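PDB 4AZI: beta-n-acetylhexosaminidase from Streptococcus pneumoniae, which probably removes terminal beta-linked N-acetylglucosamine from glycans, acting as a family 20 exo-beta-D-N-acetylglucosaminidase. Local coordinates for residues Ala8-Val12 against Thr321-Leu326; Ala350-Lys354 against Leu397-Lys401; Asn274-Trp279 against Thr304-Ala310. The protein carries 2 engineered substitutions. All coordinates share one frame; numbering follows the deposited sequence.

Contact 1 (Ala8-Val12 against Thr321-Leu326)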
loop_
_atom_site.group_PDB
_atom_site.type_symbol
_atom_site.label_atom_id
_atom_site.label_comp_id
_atom_site.label_asym_id
_atom_site.label_seq_id
_atom_site.Cartn_x
_atom_site.Cartn_y
_atom_site.Cartn_z
ATOM N N ALA A 8 -13.100 7.190 -11.913
ATOM C CA ALA A 8 -13.343 7.131 -10.477
ATOM C C ALA A 8 -12.671 5.921 -9.810
ATOM O O ALA A 8 -12.562 5.871 -8.589
ATOM C CB ALA A 8 -14.836 7.160 -10.174
ATOM N N LYS A 9 -12.221 4.953 -10.605
ATOM C CA LYS A 9 -11.474 3.825 -10.045
ATOM C C LYS A 9 -10.124 4.281 -9.490
ATOM O O LYS A 9 -9.536 5.259 -9.985
ATOM C CB LYS A 9 -11.283 2.723 -11.084
ATOM C CG LYS A 9 -12.538 1.899 -11.314
ATOM C CD LYS A 9 -12.218 0.518 -11.849
ATOM C CE LYS A 9 -13.412 -0.405 -11.671
ATOM N NZ LYS A 9 -13.082 -1.810 -12.008
ATOM N N ASN A 10 -9.644 3.585 -8.460
ATOM C CA ASN A 10 -8.317 3.848 -7.903
ATOM C C ASN A 10 -7.210 3.382 -8.844
ATOM O O ASN A 10 -7.276 2.272 -9.364
ATOM C CB ASN A 10 -8.154 3.154 -6.544
ATOM C CG ASN A 10 -8.997 3.784 -5.461
ATOM O OD1 ASN A 10 -10.116 3.343 -5.198
ATOM N ND2 ASN A 10 -8.457 4.818 -4.811
ATOM N N LYS A 11 -6.213 4.238 -9.074
ATOM C CA LYS A 11 -4.983 3.852 -9.782
ATOM C C LYS A 11 -3.814 4.076 -8.838
ATOM O O LYS A 11 -3.473 5.218 -8.491
ATOM C CB LYS A 11 -4.780 4.653 -11.073
ATOM C CG LYS A 11 -5.653 4.222 -12.251
ATOM C CD LYS A 11 -7.083 4.744 -12.174
ATOM C CE LYS A 11 -7.118 6.243 -11.918
ATOM N NZ LYS A 11 -8.487 6.793 -12.122
ATOM N N VAL A 12 -3.206 2.979 -8.409
ATOM C CA VAL A 12 -2.300 3.032 -7.269
ATOM C C VAL A 12 -0.899 2.534 -7.632
ATOM O O VAL A 12 -0.747 1.537 -8.340
ATOM C CB VAL A 12 -2.871 2.238 -6.068
ATOM C CG1 VAL A 12 -2.061 2.499 -4.804
ATOM C CG2 VAL A 12 -4.325 2.618 -5.816
ATOM N N THR A 321 -14.002 -4.504 -8.895
ATOM C CA THR A 321 -12.790 -4.003 -8.275
ATOM C C THR A 321 -13.029 -2.522 -8.057
ATOM O O THR A 321 -13.863 -1.931 -8.747
ATOM C CB THR A 321 -11.559 -4.232 -9.169
ATOM O OG1 THR A 321 -11.663 -3.440 -10.365
ATOM C CG2 THR A 321 -11.460 -5.688 -9.547
ATOM N N VAL A 322 -12.358 -1.940 -7.071
ATOM C CA VAL A 322 -12.427 -0.482 -6.868
ATOM C C VAL A 322 -11.318 0.216 -7.670
ATOM O O VAL A 322 -11.271 1.447 -7.751
ATOM C CB VAL A 322 -12.353 -0.084 -5.372
ATOM C CG1 VAL A 322 -13.484 -0.727 -4.578
ATOM C CG2 VAL A 322 -10.988 -0.427 -4.773
ATOM N N GLY A 323 -10.436 -0.589 -8.263
ATOM C CA GLY A 323 -9.287 -0.094 -9.013
ATOM C C GLY A 323 -8.126 -1.072 -8.975
ATOM O O GLY A 323 -8.299 -2.229 -8.611
ATOM N N SER A 324 -6.934 -0.589 -9.318
ATOM C CA SER A 324 -5.770 -1.443 -9.465
ATOM C C SER A 324 -4.508 -0.810 -8.906
ATOM O O SER A 324 -4.371 0.422 -8.875
ATOM C CB SER A 324 -5.553 -1.799 -10.942
ATOM O OG SER A 324 -6.540 -2.700 -11.398
ATOM N N MET A 325 -3.588 -1.668 -8.478
ATOM C CA MET A 325 -2.342 -1.240 -7.867
ATOM C C MET A 325 -1.139 -1.964 -8.482
ATOM O O MET A 325 -1.123 -3.185 -8.571
ATOM C CB MET A 325 -2.406 -1.487 -6.358
ATOM C CG MET A 325 -1.143 -1.116 -5.594
ATOM S SD MET A 325 -1.491 -0.719 -3.867
ATOM C CE MET A 325 -1.804 -2.339 -3.180
ATOM N N LEU A 326 -0.148 -1.190 -8.917
ATOM C CA LEU A 326 1.134 -1.728 -9.371
ATOM C C LEU A 326 2.153 -1.588 -8.230
ATOM O O LEU A 326 2.200 -0.551 -7.556
ATOM C CB LEU A 326 1.602 -1.011 -10.643
ATOM C CG LEU A 326 2.908 -1.461 -11.304
ATOM C CD1 LEU A 326 2.764 -1.491 -12.819
ATOM C CD2 LEU A 326 4.061 -0.557 -10.888
HETATM O O HOH W 1 -12.892 3.593 -6.751
#
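The seam that closes the (beta/alpha)8 barrel runs between N10-V12 of its first strand and G323-L326 of its eighth. The two strand segments are parallel, at 2° and 4.7 Å between axes. N10 pairs with G323, K11 with S324 and V12 with M325. N10 and V12 carry the backbone bonds across the seam; the backbone of K11 bonds to S40 and D41 instead. N10 N donates to V322 O (2.8 Å). S324 N returns a bond to N10 O (2.9 Å). V12 N then donates to S324 O, and L326 N to V12 O. G323 brings its CA within 3.1 Å of N10 O, at a phi of 151° that residues with a side chain rarely adopt. Ahead of the strand, K9 runs extended past G323. Its NZ bonds to T321 OG1 (2.7 Å) and also to N307, so the ammonium ties three parts of the chain together. A water lies 2.9 Å from both A8 O and V322 O and can bridge them. Deeper in, V12 and M325 pack on one face of the sheet. V12 CG1, anti to its own N (chi1 -170°), lies 3.4 Å from M325 SD. The M325 side chain is about 8 Å from the bound inhibitor. Strand 41-45 flanks the first strand and strand 271-282 the eighth. Helix 339-352 covers S324 and L326 through F349 and L345.

Contact 2 (Ala350-Lys354 against Leu397-Lys401)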
loop_
_atom_site.group_PDB
_atom_site.type_symbol
_atom_site.label_atom_id
_atom_site.label_comp_id
_atom_site.label_asym_id
_atom_site.label_seq_id
_atom_site.Cartn_x
_atom_site.Cartn_y
_atom_site.Cartn_z
ATOM N N ALA A 350 0.132 3.263 -17.171
ATOM C CA ALA A 350 -0.742 4.383 -17.524
ATOM C C ALA A 350 -1.024 4.414 -19.029
ATOM O O ALA A 350 -2.171 4.591 -19.443
ATOM C CB ALA A 350 -0.148 5.703 -17.056
ATOM N N ASP A 351 0.021 4.221 -19.836
ATOM C CA ASP A 351 -0.107 4.259 -21.301
ATOM C C ASP A 351 -0.982 3.153 -21.881
ATOM O O ASP A 351 -1.685 3.369 -22.870
ATOM C CB ASP A 351 1.268 4.260 -21.976
ATOM C CG ASP A 351 1.915 5.630 -21.971
ATOM O OD1 ASP A 351 1.216 6.624 -21.672
ATOM O OD2 ASP A 351 3.121 5.722 -22.262
ATOM N N HIS A 352 -0.938 1.976 -21.270
ATOM C CA HIS A 352 -1.767 0.855 -21.704
ATOM C C HIS A 352 -3.204 0.990 -21.277
ATOM O O HIS A 352 -4.067 0.264 -21.766
ATOM C CB HIS A 352 -1.190 -0.468 -21.206
ATOM C CG HIS A 352 -0.014 -0.962 -22.012
ATOM N ND1 HIS A 352 -0.089 -1.198 -23.340
ATOM C CD2 HIS A 352 1.284 -1.283 -21.630
ATOM C CE1 HIS A 352 1.103 -1.636 -23.784
ATOM N NE2 HIS A 352 1.942 -1.687 -22.737
ATOM N N ASN A 353 -3.478 1.918 -20.359
ATOM C CA ASN A 353 -4.819 2.075 -19.780
ATOM C C ASN A 353 -5.284 3.532 -19.734
ATOM O O ASN A 353 -5.731 4.015 -18.686
ATOM C CB ASN A 353 -4.846 1.486 -18.368
ATOM C CG ASN A 353 -4.728 -0.020 -18.363
ATOM O OD1 ASN A 353 -5.660 -0.720 -18.746
ATOM N ND2 ASN A 353 -3.592 -0.527 -17.898
ATOM N N LYS A 354 -5.197 4.218 -20.874
ATOM C CA LYS A 354 -5.440 5.668 -20.937
ATOM C C LYS A 354 -6.860 6.101 -20.545
ATOM O O LYS A 354 -7.054 7.226 -20.099
ATOM C CB LYS A 354 -5.080 6.219 -22.314
ATOM C CG LYS A 354 -3.584 6.288 -22.588
ATOM C CD LYS A 354 -3.322 6.913 -23.950
ATOM C CE LYS A 354 -1.838 6.971 -24.264
ATOM N NZ LYS A 354 -1.331 5.651 -24.730
ATOM N N LEU A 397 -10.766 15.125 -17.792
ATOM C CA LEU A 397 -10.114 14.516 -18.955
ATOM C C LEU A 397 -9.182 13.358 -18.583
ATOM O O LEU A 397 -8.453 13.426 -17.593
ATOM C CB LEU A 397 -9.372 15.576 -19.795
ATOM C CG LEU A 397 -10.260 16.661 -20.438
ATOM C CD1 LEU A 397 -9.426 17.825 -20.954
ATOM C CD2 LEU A 397 -11.133 16.093 -21.550
ATOM N N ASN A 398 -9.238 12.291 -19.378
ATOM C CA ASN A 398 -8.371 11.133 -19.174
ATOM C C ASN A 398 -7.089 11.270 -19.990
ATOM O O ASN A 398 -6.925 12.249 -20.728
ATOM C CB ASN A 398 -9.110 9.802 -19.432
ATOM C CG ASN A 398 -9.520 9.602 -20.889
ATOM O OD1 ASN A 398 -8.828 10.017 -21.816
ATOM N ND2 ASN A 398 -10.647 8.934 -21.088
ATOM N N ARG A 399 -6.196 10.294 -19.858
ATOM C CA ARG A 399 -4.880 10.327 -20.514
ATOM C C ARG A 399 -4.930 10.341 -22.069
ATOM O O ARG A 399 -3.961 10.720 -22.729
ATOM C CB ARG A 399 -4.010 9.181 -19.975
ATOM C CG ARG A 399 -2.516 9.357 -20.189
ATOM C CD ARG A 399 -1.687 8.349 -19.401
ATOM N NE ARG A 399 -0.330 8.253 -19.945
ATOM C CZ ARG A 399 0.657 9.116 -19.695
ATOM N NH1 ARG A 399 0.463 10.153 -18.891
ATOM N NH2 ARG A 399 1.844 8.947 -20.258
ATOM N N ASN A 400 -6.063 9.961 -22.649
ATOM C CA ASN A 400 -6.249 10.075 -24.100
ATOM C C ASN A 400 -6.314 11.514 -24.602
ATOM O O ASN A 400 -6.111 11.764 -25.790
ATOM C CB ASN A 400 -7.512 9.340 -24.541
ATOM C CG ASN A 400 -7.343 7.839 -24.521
ATOM O OD1 ASN A 400 -6.443 7.305 -25.162
ATOM N ND2 ASN A 400 -8.210 7.148 -23.778
ATOM N N LYS A 401 -6.580 12.450 -23.690
ATOM C CA LYS A 401 -6.943 13.819 -24.063
ATOM C C LYS A 401 -5.992 14.910 -23.555
ATOM O O LYS A 401 -6.435 16.002 -23.169
ATOM C CB LYS A 401 -8.380 14.116 -23.617
ATOM C CG LYS A 401 -9.435 13.236 -24.268
ATOM C CD LYS A 401 -9.575 13.523 -25.758
ATOM C CE LYS A 401 -10.354 12.422 -26.469
ATOM N NZ LYS A 401 -11.800 12.449 -26.116
#
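N398 meets K354 first: its CB rests 3.4 Å from K354 O. The N398 side chain also shapes its own loop, because OD1 accepts from N400 N in an Asx turn. R399 comes next and carries most of the contact. Its backbone N makes a weak bond to K354 O (3.2 Å). CB then passes K354 CG at 3.9 Å, and CD reaches A350 CB. With CG anti to the backbone N (chi1 -160°) and the chain straight as far as NE, the guanidinium is delivered side-on to D351. NE and NH2 both bond to the one oxygen, D351 OD1, each at 2.8 Å. That oxygen lies in the guanidinium plane, and the carboxylate is turned 27° from it. The salt bridge thus joins the C-terminal turn of helix 339-352, which follows the eighth strand of the TIM barrel, to the loop leading into the C-terminal helix 402-414. L37 of helix 24-37 also packs on R399 and A350. N400 then crosses K354 at about a right angle, with OD1 3.3 Å from K354 CB. The far end of K354 bends at chi4 (79°), and its NZ bonds back to D351 O (3.0 Å).

Contact 3 (Asn274-Trp279 against Thr304-Ala310)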
loop_
_atom_site.group_PDB
_atom_site.type_symbol
_atom_site.label_atom_id
_atom_site.label_comp_id
_atom_site.label_asym_id
_atom_site.label_seq_id
_atom_site.Cartn_x
_atom_site.Cartn_y
_atom_site.Cartn_z
ATOM N N ASN A 274 -7.325 -4.484 -7.128
ATOM C CA ASN A 274 -6.607 -5.418 -8.018
ATOM C C ASN A 274 -5.098 -5.178 -7.989
ATOM O O ASN A 274 -4.583 -4.300 -8.673
ATOM C CB ASN A 274 -7.162 -5.336 -9.451
ATOM C CG ASN A 274 -6.514 -6.334 -10.412
ATOM O OD1 ASN A 274 -5.775 -7.237 -10.009
ATOM N ND2 ASN A 274 -6.802 -6.170 -11.698
ATOM N N THR A 275 -4.411 -5.989 -7.194
ATOM C CA THR A 275 -3.003 -5.818 -6.892
ATOM C C THR A 275 -2.216 -6.958 -7.532
ATOM O O THR A 275 -1.406 -7.626 -6.884
ATOM C CB THR A 275 -2.818 -5.798 -5.365
ATOM O OG1 THR A 275 -3.721 -4.829 -4.812
ATOM C CG2 THR A 275 -1.389 -5.438 -4.959
ATOM N N ASN A 276 -2.464 -7.168 -8.824
ATOM C CA ASN A 276 -1.984 -8.360 -9.520
ATOM C C ASN A 276 -0.490 -8.545 -9.416
ATOM O O ASN A 276 0.262 -7.634 -9.735
ATOM C CB ASN A 276 -2.384 -8.304 -10.988
ATOM C CG ASN A 276 -2.552 -9.672 -11.588
ATOM O OD1 ASN A 276 -1.739 -10.561 -11.363
ATOM N ND2 ASN A 276 -3.627 -9.856 -12.344
ATOM N N GLY A 277 -0.071 -9.720 -8.948
ATOM C CA GLY A 277 1.342 -10.112 -8.934
ATOM C C GLY A 277 2.016 -9.953 -10.293
ATOM O O GLY A 277 3.236 -9.805 -10.385
ATOM N N ASP A 278 1.213 -9.957 -11.352
ATOM C CA ASP A 278 1.710 -9.729 -12.713
ATOM C C ASP A 278 2.469 -8.406 -12.830
ATOM O O ASP A 278 3.377 -8.272 -13.646
ATOM C CB ASP A 278 0.536 -9.743 -13.705
ATOM C CG ASP A 278 0.032 -11.146 -14.012
ATOM O OD1 ASP A 278 0.630 -12.129 -13.514
ATOM O OD2 ASP A 278 -0.970 -11.265 -14.752
ATOM N N TRP A 279 2.083 -7.429 -12.012
ATOM C CA TRP A 279 2.686 -6.094 -12.055
ATOM C C TRP A 279 3.764 -5.836 -11.008
ATOM O O TRP A 279 4.167 -4.687 -10.808
ATOM C CB TRP A 279 1.589 -5.016 -12.002
ATOM C CG TRP A 279 0.505 -5.196 -13.050
ATOM C CD1 TRP A 279 0.670 -5.512 -14.394
ATOM C CD2 TRP A 279 -0.950 -5.061 -12.870
ATOM N NE1 TRP A 279 -0.547 -5.599 -15.031
ATOM C CE2 TRP A 279 -1.555 -5.336 -14.178
ATOM C CE3 TRP A 279 -1.782 -4.766 -11.791
ATOM C CZ2 TRP A 279 -2.936 -5.305 -14.375
ATOM C CZ3 TRP A 279 -3.169 -4.742 -12.000
ATOM C CH2 TRP A 279 -3.729 -4.995 -13.265
ATOM N N THR A 304 -1.723 -8.133 -19.123
ATOM C CA THR A 304 -2.774 -8.406 -18.143
ATOM C C THR A 304 -3.759 -7.243 -18.148
ATOM O O THR A 304 -3.338 -6.104 -17.990
ATOM C CB THR A 304 -2.185 -8.547 -16.729
ATOM O OG1 THR A 304 -1.147 -9.532 -16.744
ATOM C CG2 THR A 304 -3.270 -8.956 -15.721
ATOM N N PRO A 305 -5.074 -7.519 -18.326
ATOM C CA PRO A 305 -6.027 -6.406 -18.305
ATOM C C PRO A 305 -6.125 -5.699 -16.946
ATOM O O PRO A 305 -5.885 -6.312 -15.895
ATOM C CB PRO A 305 -7.352 -7.068 -18.694
ATOM C CG PRO A 305 -6.950 -8.263 -19.500
ATOM C CD PRO A 305 -5.698 -8.761 -18.822
ATOM N N PHE A 306 -6.452 -4.409 -16.989
ATOM C CA PHE A 306 -6.521 -3.542 -15.804
ATOM C C PHE A 306 -7.455 -4.133 -14.757
ATOM O O PHE A 306 -7.174 -4.074 -13.560
ATOM C CB PHE A 306 -7.016 -2.145 -16.220
ATOM C CG PHE A 306 -7.154 -1.163 -15.083
ATOM C CD1 PHE A 306 -6.082 -0.377 -14.693
ATOM C CD2 PHE A 306 -8.377 -0.997 -14.428
ATOM C CE1 PHE A 306 -6.214 0.550 -13.661
ATOM C CE2 PHE A 306 -8.513 -0.080 -13.395
ATOM C CZ PHE A 306 -7.430 0.699 -13.016
ATOM N N ASN A 307 -8.566 -4.689 -15.219
ATOM C CA ASN A 307 -9.563 -5.266 -14.333
ATOM C C ASN A 307 -9.342 -6.749 -14.013
ATOM O O ASN A 307 -10.133 -7.341 -13.269
ATOM C CB ASN A 307 -10.976 -5.055 -14.908
ATOM C CG ASN A 307 -11.466 -3.616 -14.766
ATOM O OD1 ASN A 307 -11.111 -2.912 -13.820
ATOM N ND2 ASN A 307 -12.302 -3.180 -15.709
ATOM N N GLN A 308 -8.279 -7.356 -14.544
ATOM C CA GLN A 308 -8.118 -8.804 -14.361
ATOM C C GLN A 308 -7.533 -9.188 -13.002
ATOM O O GLN A 308 -6.395 -8.874 -12.705
ATOM C CB GLN A 308 -7.308 -9.414 -15.498
ATOM C CG GLN A 308 -7.099 -10.905 -15.352
ATOM C CD GLN A 308 -6.634 -11.543 -16.639
ATOM O OE1 GLN A 308 -7.359 -11.557 -17.635
ATOM N NE2 GLN A 308 -5.420 -12.090 -16.621
ATOM N N LEU A 309 -8.321 -9.870 -12.177
ATOM C CA LEU A 309 -7.814 -10.366 -10.899
ATOM C C LEU A 309 -6.948 -11.599 -11.144
ATOM O O LEU A 309 -7.203 -12.363 -12.080
ATOM C CB LEU A 309 -8.957 -10.666 -9.925
ATOM C CG LEU A 309 -9.681 -9.421 -9.391
ATOM C CD1 LEU A 309 -11.107 -9.742 -8.996
ATOM C CD2 LEU A 309 -8.934 -8.801 -8.222
ATOM N N ALA A 310 -5.910 -11.769 -10.328
ATOM C CA ALA A 310 -4.994 -12.908 -10.460
ATOM C C ALA A 310 -5.755 -14.224 -10.381
ATOM O O ALA A 310 -6.684 -14.347 -9.592
ATOM C CB ALA A 310 -3.916 -12.850 -9.386
HETATM O O HOH W 2 -5.249 -9.718 -8.646
HETATM O O HOH W 3 -3.600 -12.283 -14.155
#
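N274 sends its side chain from the seventh strand toward the loop that follows helix 294-303. CB touches L309 CD2 at 4.1 Å. CG lies anti to the backbone N (chi1 -177°), which carries the amide straight to the loop carbonyls. OD1 accepts from a water (2.9 Å) that in turn accepts from A310 N. At the tip, ND2 stands between F306 O (2.8 Å) and Q308 O (2.9 Å). Both bonds are weak; together they probably help to set the amide's rotation. F306 lies within the type I beta turn P305-Q308, and Q308 ends it. F306 O is shared with S324 OG of the eighth strand. Q308 O takes a further donor, N276 ND2 (3.0 Å), tilted from the carbonyl plane. N276 OD1 faces back to its own loop and accepts from D278 N in an Asx turn. Here the strand 271-282 of the TIM barrel is interrupted by a short loop with a 3-10 segment, and the residues of that loop make the rest of the contact. A water joins N276 ND2, D278 OD2 and Q308 NE2, while Q308 OE1 accepts from Y314 N. D278 OD2 also accepts from T304 OG1 (2.6 Å), from the anti side but well out of the carboxylate plane (32°). T304 CG2 sits near N276 ND2. W279 brings its six-membered ring in edge-on: CZ2 lies 3.5 Å from P305 O, CH2 lies 3.6 Å from F306 O, and T304 O is also near the ring plane. One face of the indole carries N276 CB, offset toward the rim, while NE1 donates to N300 O of helix 294-303, just before T304.

Contacts 1 and 3 share the barrel wall. Strands 271-282 and 321-329 are neighbours, and N274 bonds through its backbone to G323 and M325. Contact 1 is the buried one and rests chiefly on regular strand pairing. Contact 3 is only partly buried and uses side-chain amides, a carboxylate and waters to hold an irregular loop. Contact 2 lies farthest out, about 23 Å from the chain centre, and relies on a salt bridge and a single weak backbone bond. It is tied to the others through helix 339-352, which follows strand 321-329, and through N353, which packs on F306 of contact 3.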